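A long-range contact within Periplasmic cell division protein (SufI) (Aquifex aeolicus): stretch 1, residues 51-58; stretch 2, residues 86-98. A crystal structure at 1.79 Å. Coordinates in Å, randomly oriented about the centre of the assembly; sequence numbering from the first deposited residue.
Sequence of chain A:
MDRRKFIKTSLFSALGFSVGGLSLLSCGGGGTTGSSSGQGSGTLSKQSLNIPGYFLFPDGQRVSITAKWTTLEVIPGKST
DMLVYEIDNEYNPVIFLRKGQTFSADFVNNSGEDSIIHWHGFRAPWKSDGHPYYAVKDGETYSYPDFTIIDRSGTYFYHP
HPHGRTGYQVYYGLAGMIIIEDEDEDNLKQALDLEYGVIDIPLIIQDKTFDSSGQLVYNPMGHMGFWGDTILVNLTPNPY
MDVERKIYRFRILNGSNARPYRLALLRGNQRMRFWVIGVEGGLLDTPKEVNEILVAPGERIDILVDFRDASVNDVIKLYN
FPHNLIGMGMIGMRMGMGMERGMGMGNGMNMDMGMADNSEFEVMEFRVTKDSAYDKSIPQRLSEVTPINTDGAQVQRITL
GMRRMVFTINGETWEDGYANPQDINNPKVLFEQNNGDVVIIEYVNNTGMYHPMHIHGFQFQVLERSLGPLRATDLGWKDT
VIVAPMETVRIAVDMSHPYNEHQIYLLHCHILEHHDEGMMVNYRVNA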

# COMPACT_ATOMS: atom_id res chain seq x y z
N ILE A 51 11.02 -4.28 -14.01
CA ILE A 51 9.62 -3.92 -14.21
C ILE A 51 8.80 -5.20 -14.13
O ILE A 51 9.00 -6.11 -14.94
N PRO A 52 7.88 -5.32 -13.17
CA PRO A 52 7.13 -6.57 -13.03
C PRO A 52 6.30 -6.86 -14.26
O PRO A 52 5.94 -5.96 -15.02
N GLY A 53 6.03 -8.14 -14.48
CA GLY A 53 5.06 -8.52 -15.48
C GLY A 53 3.67 -8.04 -15.10
O GLY A 53 3.41 -7.63 -13.97
N TYR A 54 2.77 -8.08 -16.07
CA TYR A 54 1.40 -7.68 -15.81
C TYR A 54 0.45 -8.80 -16.20
O TYR A 54 0.76 -9.65 -17.04
N PHE A 55 -0.72 -8.80 -15.58
CA PHE A 55 -1.74 -9.81 -15.84
C PHE A 55 -3.08 -9.11 -15.95
O PHE A 55 -3.51 -8.43 -15.01
N LEU A 56 -3.74 -9.28 -17.09
CA LEU A 56 -5.07 -8.72 -17.31
C LEU A 56 -6.07 -9.69 -16.68
O LEU A 56 -6.42 -10.72 -17.27
N PHE A 57 -6.53 -9.36 -15.48
CA PHE A 57 -7.43 -10.24 -14.76
C PHE A 57 -8.77 -10.32 -15.49
O PHE A 57 -9.44 -9.29 -15.64
N PRO A 58 -9.18 -11.50 -15.96
CA PRO A 58 -10.41 -11.58 -16.76
C PRO A 58 -11.65 -11.30 -15.92
O PRO A 58 -11.65 -11.41 -14.69
N GLU A 86 2.10 -16.83 -7.68
CA GLU A 86 2.16 -17.26 -9.07
C GLU A 86 0.79 -17.11 -9.70
O GLU A 86 -0.19 -17.69 -9.23
N ILE A 87 0.73 -16.32 -10.77
CA ILE A 87 -0.48 -16.08 -11.54
C ILE A 87 -0.11 -16.22 -13.00
O ILE A 87 0.64 -15.39 -13.53
N ASP A 88 -0.61 -17.27 -13.66
CA ASP A 88 -0.41 -17.47 -15.09
C ASP A 88 1.08 -17.49 -15.43
O ASP A 88 1.54 -16.83 -16.37
N ASN A 89 1.84 -18.26 -14.64
CA ASN A 89 3.28 -18.43 -14.84
C ASN A 89 4.03 -17.10 -14.77
O ASN A 89 5.02 -16.88 -15.48
N GLU A 90 3.57 -16.21 -13.90
CA GLU A 90 4.24 -14.95 -13.59
C GLU A 90 4.34 -14.82 -12.08
O GLU A 90 3.41 -15.18 -11.35
N TYR A 91 5.47 -14.30 -11.61
CA TYR A 91 5.69 -14.10 -10.18
C TYR A 91 5.33 -12.66 -9.80
O TYR A 91 5.85 -11.71 -10.40
N ASN A 92 4.45 -12.52 -8.81
CA ASN A 92 3.98 -11.24 -8.29
C ASN A 92 3.72 -10.22 -9.40
O ASN A 92 4.24 -9.09 -9.33
N PRO A 93 2.92 -10.55 -10.41
CA PRO A 93 2.69 -9.59 -11.49
C PRO A 93 1.85 -8.42 -11.02
O PRO A 93 1.19 -8.46 -9.98
N VAL A 94 1.88 -7.35 -11.80
CA VAL A 94 0.93 -6.26 -11.61
C VAL A 94 -0.41 -6.72 -12.17
O VAL A 94 -0.53 -7.02 -13.36
N ILE A 95 -1.40 -6.82 -11.30
CA ILE A 95 -2.73 -7.25 -11.71
C ILE A 95 -3.49 -6.04 -12.21
O ILE A 95 -3.57 -5.02 -11.52
N PHE A 96 -4.06 -6.15 -13.40
CA PHE A 96 -4.88 -5.09 -13.96
C PHE A 96 -6.35 -5.45 -13.83
O PHE A 96 -6.75 -6.59 -14.08
N LEU A 97 -7.16 -4.47 -13.42
CA LEU A 97 -8.60 -4.63 -13.31
C LEU A 97 -9.29 -3.44 -13.96
O LEU A 97 -8.74 -2.34 -14.02
N ARG A 98 -10.49 -3.68 -14.46
CA ARG A 98 -11.35 -2.62 -14.97
C ARG A 98 -12.50 -2.42 -14.00
O ARG A 98 -13.09 -3.39 -13.53

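The contact between residues 51-58 and 86-98 of SufI is a short parallel β pairing whose backbone ladder sets the register and whose side chains, alternating between the two faces of the sheet, fill both sides with mostly apolar packing. It illustrates a general rule of parallel strands: one residue binds through both its N and its O, to partners two apart on the neighbour. Here Phe55 N donates to Val94 O (2.9 Å) and Phe55 O accepts from Phe96 N (2.8 Å); the ladder is extended by Val94 N to Gly53 O (2.7 Å) and Phe57 N to Phe96 O (3.1 Å).

Because this register places Tyr54 beside Val94 and Leu56 beside Phe96, these four side chains share one face. Phe96, an m rotamer, touches both Tyr54 and Leu56: its CE1 is 3.8 Å from Tyr54 CB, and its CB is 3.9 Å from Leu56 CD2. Tyr54 adopts p and Leu56 the mt rotamer, which brings the end of the leucine nearer the partner strand than its CA-to-CB direction would suggest. Val94, in t, extends the apolar patch toward the loop, with CG2 4.1 Å from Pro52 CB.

Phe55 and Ile95 occupy the other face. Phe55 has the largest area covered by the opposing stretch, and its t rotamer carries the ring to the turn that precedes the second strand. Ile87, an mt rotamer, places CG2 over one face of that ring, 3.8 Å from the Phe55 centroid in a CH-π contact, while Asp88 CB approaches Phe55 CE1 at 3.6 Å. The turn therefore contributes aliphatic surface even from an acidic residue. Beyond the strand, Phe57 points toward its partners with an off-well chi1 of -144°; its CD1 meets Ile95 CG2 and its CB meets Leu97 CD2, both at 3.5 Å. Ile95 and Leu97 are both mt.

The polar exception is Glu90, whose m chi1 and t chi2 direct its carboxylate to the backbone of the first stretch. Glu90 OE2 lies 3.5 Å from Gly53 CA, and an ideal CB on this glycine would fall 2.3 Å from the same oxygen, a clash that the absent side chain avoids. Proximity is not bonding, however: Glu90 OE2 is 3.1 Å from Tyr54 O, but both are acceptors, and its approach to Tyr54 N at 3.3 Å has a poor angle. A water provides a genuine polar link, accepting from Gly53 N (2.8 Å) and donating to Tyr91 O (2.9 Å), so it bridges the stretches just before the direct ladder begins.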

# COMPACT_ATOMS: atom_id res chain seq x y z
CB ILE A 51 9.39 -3.22 -15.57
CG1 ILE A 51 10.16 -1.89 -15.63
CG2 ILE A 51 7.90 -2.98 -15.80
CD1 ILE A 51 9.80 -0.93 -14.53
CB PRO A 52 6.24 -6.32 -11.80
CG PRO A 52 6.87 -5.18 -11.08
CD PRO A 52 7.51 -4.33 -12.14
CB TYR A 54 1.03 -6.39 -16.55
CG TYR A 54 0.99 -6.50 -18.06
CD1 TYR A 54 2.15 -6.39 -18.81
CD2 TYR A 54 -0.21 -6.70 -18.72
CE1 TYR A 54 2.12 -6.48 -20.19
CE2 TYR A 54 -0.26 -6.80 -20.09
CZ TYR A 54 0.91 -6.69 -20.82
OH TYR A 54 0.87 -6.78 -22.19
CB PHE A 55 -1.76 -10.88 -14.75
CG PHE A 55 -2.81 -11.92 -14.96
CD1 PHE A 55 -2.69 -12.84 -15.98
CD2 PHE A 55 -3.91 -11.99 -14.13
CE1 PHE A 55 -3.65 -13.81 -16.18
CE2 PHE A 55 -4.88 -12.95 -14.32
CZ PHE A 55 -4.75 -13.86 -15.35
CB LEU A 56 -5.32 -8.52 -18.79
CG LEU A 56 -4.18 -7.80 -19.51
CD1 LEU A 56 -4.46 -7.69 -20.99
CD2 LEU A 56 -3.94 -6.43 -18.91
CB PHE A 57 -7.62 -9.73 -13.34
CG PHE A 57 -7.75 -10.81 -12.31
CD1 PHE A 57 -6.65 -11.22 -11.57
CD2 PHE A 57 -8.98 -11.41 -12.06
CE1 PHE A 57 -6.77 -12.22 -10.61
CE2 PHE A 57 -9.10 -12.41 -11.11
CZ PHE A 57 -8.00 -12.81 -10.38
CB PRO A 58 -10.40 -13.03 -17.26
CG PRO A 58 -9.65 -13.77 -16.21
CD PRO A 58 -8.58 -12.82 -15.74
CB GLU A 86 2.65 -18.71 -9.20
CG GLU A 86 2.71 -19.16 -10.67
CD GLU A 86 3.62 -20.35 -10.90
OE1 GLU A 86 4.10 -20.94 -9.91
OE2 GLU A 86 3.85 -20.70 -12.08
CB ILE A 87 -1.09 -14.70 -11.27
CG1 ILE A 87 -1.35 -14.51 -9.78
CG2 ILE A 87 -2.36 -14.53 -12.07
CD1 ILE A 87 -1.66 -13.08 -9.40
CB ASP A 88 -1.14 -16.38 -15.89
CG ASP A 88 -1.34 -16.75 -17.35
OD1 ASP A 88 -2.02 -17.76 -17.62
OD2 ASP A 88 -0.83 -16.01 -18.22
CB ASN A 89 3.58 -19.15 -16.16
CG ASN A 89 4.03 -20.57 -15.94
OD1 ASN A 89 3.24 -21.43 -15.52
ND2 ASN A 89 5.30 -20.85 -16.21
CB GLU A 90 3.48 -13.75 -14.16
CG GLU A 90 3.57 -13.60 -15.67
CD GLU A 90 2.70 -12.47 -16.18
OE1 GLU A 90 1.52 -12.72 -16.51
OE2 GLU A 90 3.20 -11.33 -16.25
CB TYR A 91 7.13 -14.41 -9.80
CG TYR A 91 7.49 -15.88 -9.82
CD1 TYR A 91 6.51 -16.86 -9.93
CD2 TYR A 91 8.81 -16.29 -9.73
CE1 TYR A 91 6.84 -18.21 -9.95
CE2 TYR A 91 9.15 -17.63 -9.74
CZ TYR A 91 8.17 -18.59 -9.85
OH TYR A 91 8.52 -19.92 -9.87
CB ASN A 92 4.99 -10.65 -7.30
CG ASN A 92 5.19 -11.53 -6.10
OD1 ASN A 92 4.29 -12.28 -5.70
ND2 ASN A 92 6.37 -11.45 -5.51
CB PRO A 93 1.95 -10.42 -12.54
CG PRO A 93 1.20 -11.42 -11.72
CD PRO A 93 2.09 -11.76 -10.56
CB VAL A 94 1.41 -4.97 -12.29
CG1 VAL A 94 0.31 -3.93 -12.26
CG2 VAL A 94 2.65 -4.45 -11.59
CB ILE A 95 -3.47 -7.93 -10.54
CG1 ILE A 95 -2.76 -9.22 -10.13
CG2 ILE A 95 -4.92 -8.19 -10.92
CD1 ILE A 95 -3.40 -9.92 -8.94
CB PHE A 96 -4.52 -4.82 -15.42
CG PHE A 96 -3.39 -3.84 -15.59
CD1 PHE A 96 -2.07 -4.26 -15.51
CD2 PHE A 96 -3.64 -2.50 -15.84
CE1 PHE A 96 -1.03 -3.37 -15.67
CE2 PHE A 96 -2.61 -1.60 -15.99
CZ PHE A 96 -1.29 -2.03 -15.90
CB LEU A 97 -9.05 -4.72 -11.85
CG LEU A 97 -8.63 -5.95 -11.05
CD1 LEU A 97 -9.00 -5.77 -9.59
CD2 LEU A 97 -9.30 -7.19 -11.62
CB ARG A 98 -11.88 -2.95 -16.36
CG ARG A 98 -12.65 -1.83 -16.99
CD ARG A 98 -11.70 -0.75 -17.46
NE ARG A 98 -12.40 0.48 -17.82
CZ ARG A 98 -11.82 1.50 -18.42
NH1 ARG A 98 -10.53 1.44 -18.75
NH2 ARG A 98 -12.52 2.59 -18.71
O HOH W 1 6.28 -10.42 -12.92